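Local coordinates for protein arginine decarboxylase (Campylobacter jejuni subsp. jejuni, PDB 3NZP) that probably catalyses the pyridoxal-phosphate-dependent decarboxylation of arginine to agmatine, a step of polyamine and spermidine biosynthesis, at residues S236-L248 with S287-V299. Sequence-based numbering, arbitrary orientation.
Sequences SQITEIHPLKKAL and SRNYTLREYANDV. With PLP (pyridoxal-5'-phosphate), chain E.
T239 and N289 join the two segments through their backbones: N289 N donates to T239 O at 3.0 Å, in the loops leading into helices 242-260 and 292-309. The axes of the parts 242-248 and 292-299 run nearly parallel (18°). Their closest approach is 10.6 Å. Next to the backbone bond, Y290 reaches across. Its OH donates to I238 O at 2.9 Å, in the carbonyl plane. The same hydroxyl is also hydrogen-bonded to A276 N, so two backbone groups fix the end of the ring. Its two faces are covered by side chains of the two different segments. I241 CD1 lies over one face, offset toward the rim, in a CH-pi contact 4.1 Å from the ring centroid. R288 CD sits over the centre of the opposite face. With I241 CG1 anti to the backbone N (chi1 -176°) and the chain turned at chi2, CD1 comes over the Y290 ring.

The two helices belong to the parallel eight-stranded barrel of the pyridoxal-binding domain, a TIM barrel as in other class-II decarboxylases. They follow the neighbouring strands 227-231 and 268-272 and pack side by side on the outside of the barrel. L244 CD1 meets the edge of the Y295 ring, 3.8 Å from Y295 CD2. Further along, L248 CD2 packs on V299, 3.9 Å from V299 CG1. L248, Y295 and V299 all touch L271 of strand 268-272.

Toward the outer side, K245 bends at chi3 (-72°), and its CD, CE and NZ all come close to D298 OD1 as the two side chains cross at a slant. K245 NZ forms a salt bridge to D298 OD1 at 3.3 Å, weak as a hydrogen bond. Helix 292-309 starts with a capping box, T291 at its N-cap: T291 OG1 accepts from E294 N, and E294 OE2 accepts weakly from T291 N. At the start of 236-248, S236 OG donates to the phosphate oxygen O3P of PLP at 2.9 Å.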
loop_
_atom_site.group_PDB
_atom_site.type_symbol
_atom_site.label_atom_id
_atom_site.label_comp_id
_atom_site.label_asym_id
_atom_site.label_seq_id
_atom_site.Cartn_x
_atom_site.Cartn_y
_atom_site.Cartn_z
ATOM N N SER B 236 0.348 -14.399 8.337
ATOM C CA SER B 236 1.440 -14.613 7.405
ATOM C C SER B 236 2.807 -14.403 8.030
ATOM O O SER B 236 2.940 -13.763 9.065
ATOM C CB SER B 236 1.272 -13.688 6.200
ATOM O OG SER B 236 2.356 -13.811 5.295
ATOM N N GLN B 237 3.827 -14.965 7.393
ATOM C CA GLN B 237 5.207 -14.821 7.859
ATOM C C GLN B 237 5.384 -14.940 9.370
ATOM O O GLN B 237 5.729 -13.966 10.033
ATOM C CB GLN B 237 5.771 -13.480 7.385
ATOM C CG GLN B 237 7.258 -13.278 7.644
ATOM C CD GLN B 237 8.149 -14.070 6.697
ATOM O OE1 GLN B 237 9.371 -13.917 6.710
ATOM N NE2 GLN B 237 7.547 -14.915 5.874
ATOM N N ILE B 238 5.158 -16.141 9.900
ATOM C CA ILE B 238 5.316 -16.415 11.323
ATOM C C ILE B 238 6.788 -16.734 11.565
ATOM O O ILE B 238 7.249 -17.826 11.247
ATOM C CB ILE B 238 4.492 -17.642 11.744
ATOM C CG1 ILE B 238 3.014 -17.458 11.368
ATOM C CG2 ILE B 238 4.675 -17.893 13.232
ATOM C CD1 ILE B 238 2.281 -16.386 12.144
ATOM N N THR B 239 7.524 -15.786 12.128
ATOM C CA THR B 239 8.951 -15.975 12.384
ATOM C C THR B 239 9.310 -17.003 13.466
ATOM O O THR B 239 10.372 -17.627 13.411
ATOM C CB THR B 239 9.594 -14.645 12.778
ATOM O OG1 THR B 239 8.888 -14.098 13.902
ATOM C CG2 THR B 239 9.542 -13.669 11.625
ATOM N N GLU B 240 8.432 -17.170 14.450
ATOM C CA GLU B 240 8.669 -18.111 15.550
ATOM C C GLU B 240 7.928 -19.425 15.337
ATOM O O GLU B 240 6.786 -19.429 14.881
ATOM C CB GLU B 240 8.202 -17.495 16.872
ATOM C CG GLU B 240 8.805 -16.139 17.182
ATOM C CD GLU B 240 10.309 -16.219 17.333
ATOM O OE1 GLU B 240 11.015 -15.421 16.673
ATOM O OE2 GLU B 240 10.787 -17.083 18.107
ATOM N N ILE B 241 8.564 -20.537 15.692
ATOM C CA ILE B 241 7.949 -21.855 15.523
ATOM C C ILE B 241 7.042 -22.239 16.689
ATOM O O ILE B 241 6.161 -23.085 16.557
ATOM C CB ILE B 241 9.016 -22.955 15.374
ATOM C CG1 ILE B 241 8.354 -24.304 15.089
ATOM C CG2 ILE B 241 9.836 -23.044 16.642
ATOM C CD1 ILE B 241 7.650 -24.380 13.752
ATOM N N HIS B 242 7.251 -21.607 17.833
ATOM C CA HIS B 242 6.454 -21.911 19.013
ATOM C C HIS B 242 4.966 -21.656 18.827
ATOM O O HIS B 242 4.131 -22.522 19.092
ATOM C CB HIS B 242 6.964 -21.092 20.190
ATOM C CG HIS B 242 6.186 -21.297 21.447
ATOM N ND1 HIS B 242 6.229 -22.471 22.170
ATOM C CD2 HIS B 242 5.333 -20.479 22.107
ATOM C CE1 HIS B 242 5.438 -22.364 23.222
ATOM N NE2 HIS B 242 4.882 -21.165 23.207
ATOM N N PRO B 243 4.611 -20.445 18.385
ATOM C CA PRO B 243 3.190 -20.163 18.194
ATOM C C PRO B 243 2.489 -21.218 17.322
ATOM O O PRO B 243 1.331 -21.556 17.553
ATOM C CB PRO B 243 3.202 -18.762 17.576
ATOM C CG PRO B 243 4.550 -18.669 16.921
ATOM C CD PRO B 243 5.439 -19.316 17.925
ATOM N N LEU B 244 3.193 -21.750 16.331
ATOM C CA LEU B 244 2.603 -22.760 15.465
ATOM C C LEU B 244 2.331 -24.035 16.257
ATOM O O LEU B 244 1.284 -24.642 16.103
ATOM C CB LEU B 244 3.542 -23.065 14.302
ATOM C CG LEU B 244 3.993 -21.800 13.563
ATOM C CD1 LEU B 244 5.187 -22.099 12.677
ATOM C CD2 LEU B 244 2.833 -21.235 12.747
ATOM N N LYS B 245 3.280 -24.435 17.103
ATOM C CA LYS B 245 3.137 -25.641 17.913
ATOM C C LYS B 245 2.058 -25.484 18.970
ATOM O O LYS B 245 1.345 -26.431 19.300
ATOM C CB LYS B 245 4.472 -26.017 18.568
ATOM C CG LYS B 245 5.326 -26.891 17.658
ATOM C CD LYS B 245 6.639 -27.392 18.261
ATOM C CE LYS B 245 7.676 -26.283 18.404
ATOM N NZ LYS B 245 9.063 -26.831 18.623
ATOM N N LYS B 246 1.935 -24.282 19.505
ATOM C CA LYS B 246 0.916 -24.042 20.508
ATOM C C LYS B 246 -0.454 -24.156 19.847
ATOM O O LYS B 246 -1.391 -24.710 20.423
ATOM C CB LYS B 246 1.093 -22.652 21.109
ATOM C CG LYS B 246 2.002 -22.615 22.322
ATOM C CD LYS B 246 1.232 -22.921 23.618
ATOM C CE LYS B 246 -0.016 -22.009 23.812
ATOM N NZ LYS B 246 0.208 -20.513 23.785
ATOM N N ALA B 247 -0.542 -23.635 18.626
ATOM C CA ALA B 247 -1.772 -23.642 17.847
ATOM C C ALA B 247 -2.163 -25.045 17.421
ATOM O O ALA B 247 -3.274 -25.497 17.660
ATOM C CB ALA B 247 -1.603 -22.772 16.612
ATOM N N LEU B 248 -1.232 -25.722 16.771
ATOM C CA LEU B 248 -1.478 -27.053 16.288
ATOM C C LEU B 248 -1.987 -27.950 17.407
ATOM O O LEU B 248 -2.946 -28.701 17.224
ATOM C CB LEU B 248 -0.202 -27.611 15.678
ATOM C CG LEU B 248 -0.332 -28.972 15.000
ATOM C CD1 LEU B 248 -1.470 -28.959 13.973
ATOM C CD2 LEU B 248 1.000 -29.316 14.346
ATOM N N SER B 287 15.337 -14.455 9.184
ATOM C CA SER B 287 13.958 -13.974 9.240
ATOM C C SER B 287 13.122 -14.885 10.126
ATOM O O SER B 287 12.314 -14.425 10.934
ATOM C CB SER B 287 13.326 -13.929 7.844
ATOM O OG SER B 287 13.815 -12.847 7.080
ATOM N N ARG B 288 13.296 -16.187 9.950
ATOM C CA ARG B 288 12.565 -17.151 10.752
ATOM C C ARG B 288 13.572 -17.964 11.527
ATOM O O ARG B 288 14.665 -18.213 11.039
ATOM C CB ARG B 288 11.725 -18.082 9.877
ATOM C CG ARG B 288 12.474 -18.797 8.778
ATOM C CD ARG B 288 11.571 -19.884 8.209
ATOM N NE ARG B 288 11.896 -20.308 6.843
ATOM C CZ ARG B 288 13.061 -20.820 6.459
ATOM N NH1 ARG B 288 14.048 -20.975 7.334
ATOM N NH2 ARG B 288 13.229 -21.201 5.201
ATOM N N ASN B 289 13.200 -18.379 12.733
ATOM C CA ASN B 289 14.098 -19.162 13.571
ATOM C C ASN B 289 13.903 -20.645 13.401
ATOM O O ASN B 289 14.313 -21.433 14.235
ATOM C CB ASN B 289 13.891 -18.835 15.041
ATOM C CG ASN B 289 12.557 -19.363 15.579
ATOM O OD1 ASN B 289 12.285 -20.571 15.564
ATOM N ND2 ASN B 289 11.719 -18.452 16.055
ATOM N N TYR B 290 13.289 -21.060 12.329
ATOM C CA TYR B 290 13.065 -22.538 12.207
ATOM C C TYR B 290 13.237 -23.047 10.759
ATOM O O TYR B 290 13.234 -22.224 9.820
ATOM C CB TYR B 290 11.683 -22.953 12.717
ATOM C CG TYR B 290 10.559 -22.300 11.952
ATOM C CD1 TYR B 290 9.985 -22.908 10.852
ATOM C CD2 TYR B 290 10.067 -21.081 12.326
ATOM C CE1 TYR B 290 8.904 -22.294 10.130
ATOM C CE2 TYR B 290 9.010 -20.438 11.652
ATOM C CZ TYR B 290 8.430 -21.038 10.553
ATOM O OH TYR B 290 7.414 -20.411 9.908
ATOM N N THR B 291 13.342 -24.346 10.491
ATOM C CA THR B 291 13.491 -24.820 9.084
ATOM C C THR B 291 12.191 -25.443 8.562
ATOM O O THR B 291 11.287 -25.745 9.338
ATOM C CB THR B 291 14.603 -25.878 8.967
ATOM O OG1 THR B 291 14.146 -27.120 9.512
ATOM C CG2 THR B 291 15.842 -25.430 9.715
ATOM N N LEU B 292 12.098 -25.646 7.253
ATOM C CA LEU B 292 10.887 -26.236 6.696
ATOM C C LEU B 292 10.683 -27.622 7.307
ATOM O O LEU B 292 9.582 -27.963 7.747
ATOM C CB LEU B 292 10.991 -26.365 5.172
ATOM C CG LEU B 292 9.673 -26.392 4.388
ATOM C CD1 LEU B 292 9.937 -26.961 3.005
ATOM C CD2 LEU B 292 8.631 -27.234 5.095
ATOM N N ARG B 293 11.758 -28.407 7.343
ATOM C CA ARG B 293 11.717 -29.759 7.895
ATOM C C ARG B 293 11.252 -29.734 9.349
ATOM O O ARG B 293 10.465 -30.585 9.771
ATOM C CB ARG B 293 13.103 -30.420 7.780
ATOM C CG ARG B 293 13.145 -31.892 8.188
ATOM C CD ARG B 293 12.104 -32.702 7.436
ATOM N NE ARG B 293 11.930 -34.057 7.960
ATOM C CZ ARG B 293 12.643 -35.117 7.590
ATOM N NH1 ARG B 293 12.389 -36.294 8.142
ATOM N NH2 ARG B 293 13.598 -35.009 6.671
ATOM N N GLU B 294 11.737 -28.750 10.101
ATOM C CA GLU B 294 11.361 -28.600 11.500
ATOM C C GLU B 294 9.854 -28.360 11.586
ATOM O O GLU B 294 9.146 -28.967 12.397
ATOM C CB GLU B 294 12.116 -27.435 12.130
ATOM C CG GLU B 294 11.777 -27.237 13.584
ATOM C CD GLU B 294 12.710 -26.266 14.294
ATOM O OE1 GLU B 294 12.570 -26.126 15.527
ATOM O OE2 GLU B 294 13.575 -25.647 13.635
ATOM N N TYR B 295 9.365 -27.472 10.729
ATOM C CA TYR B 295 7.948 -27.160 10.684
ATOM C C TYR B 295 7.181 -28.446 10.379
ATOM O O TYR B 295 6.216 -28.785 11.066
ATOM C CB TYR B 295 7.701 -26.092 9.621
ATOM C CG TYR B 295 6.252 -25.766 9.373
ATOM C CD1 TYR B 295 5.565 -26.346 8.316
ATOM C CD2 TYR B 295 5.571 -24.882 10.192
ATOM C CE1 TYR B 295 4.232 -26.051 8.082
ATOM C CE2 TYR B 295 4.239 -24.579 9.973
ATOM C CZ TYR B 295 3.571 -25.168 8.915
ATOM O OH TYR B 295 2.232 -24.902 8.693
ATOM N N ALA B 296 7.622 -29.176 9.361
ATOM C CA ALA B 296 6.955 -30.420 9.002
ATOM C C ALA B 296 7.046 -31.454 10.129
ATOM O O ALA B 296 6.024 -31.998 10.554
ATOM C CB ALA B 296 7.539 -30.986 7.699
ATOM N N ASN B 297 8.252 -31.731 10.621
ATOM C CA ASN B 297 8.388 -32.709 11.693
ATOM C C ASN B 297 7.483 -32.344 12.864
ATOM O O ASN B 297 6.770 -33.196 13.397
ATOM C CB ASN B 297 9.835 -32.809 12.181
ATOM C CG ASN B 297 10.752 -33.418 11.152
ATOM O OD1 ASN B 297 10.348 -34.285 10.381
ATOM N ND2 ASN B 297 12.002 -32.979 11.145
ATOM N N ASP B 298 7.497 -31.073 13.253
ATOM C CA ASP B 298 6.657 -30.630 14.354
ATOM C C ASP B 298 5.183 -30.915 14.085
ATOM O O ASP B 298 4.480 -31.425 14.955
ATOM C CB ASP B 298 6.878 -29.148 14.628
ATOM C CG ASP B 298 8.190 -28.889 15.325
ATOM O OD1 ASP B 298 8.597 -27.708 15.465
ATOM O OD2 ASP B 298 8.822 -29.876 15.740
ATOM N N VAL B 299 4.707 -30.601 12.885
ATOM C CA VAL B 299 3.304 -30.842 12.567
ATOM C C VAL B 299 2.959 -32.311 12.682
ATOM O O VAL B 299 2.021 -32.687 13.389
ATOM C CB VAL B 299 2.934 -30.350 11.140
ATOM C CG1 VAL B 299 1.498 -30.743 10.789
ATOM C CG2 VAL B 299 3.088 -28.842 11.060
HETATM N N1 PLP E . -4.759 -19.131 4.667
HETATM C C2 PLP E . -5.719 -18.220 4.856
HETATM C C2A PLP E . -7.063 -18.667 5.362
HETATM C C3 PLP E . -5.475 -16.846 4.556
HETATM O O3 PLP E . -6.459 -15.907 4.742
HETATM C C4 PLP E . -4.147 -16.467 4.078
HETATM C C4A PLP E . -3.826 -15.061 3.761
HETATM C C5 PLP E . -3.165 -17.516 3.899
HETATM C C6 PLP E . -3.525 -18.832 4.220
HETATM C C5A PLP E . -1.748 -17.218 3.386
HETATM O O4P PLP E . -0.786 -17.233 4.457
HETATM P P PLP E . 0.678 -16.928 3.829
HETATM O O1P PLP E . 1.697 -17.221 4.854
HETATM O O2P PLP E . 0.961 -17.842 2.545
HETATM O O3P PLP E . 0.786 -15.387 3.417
#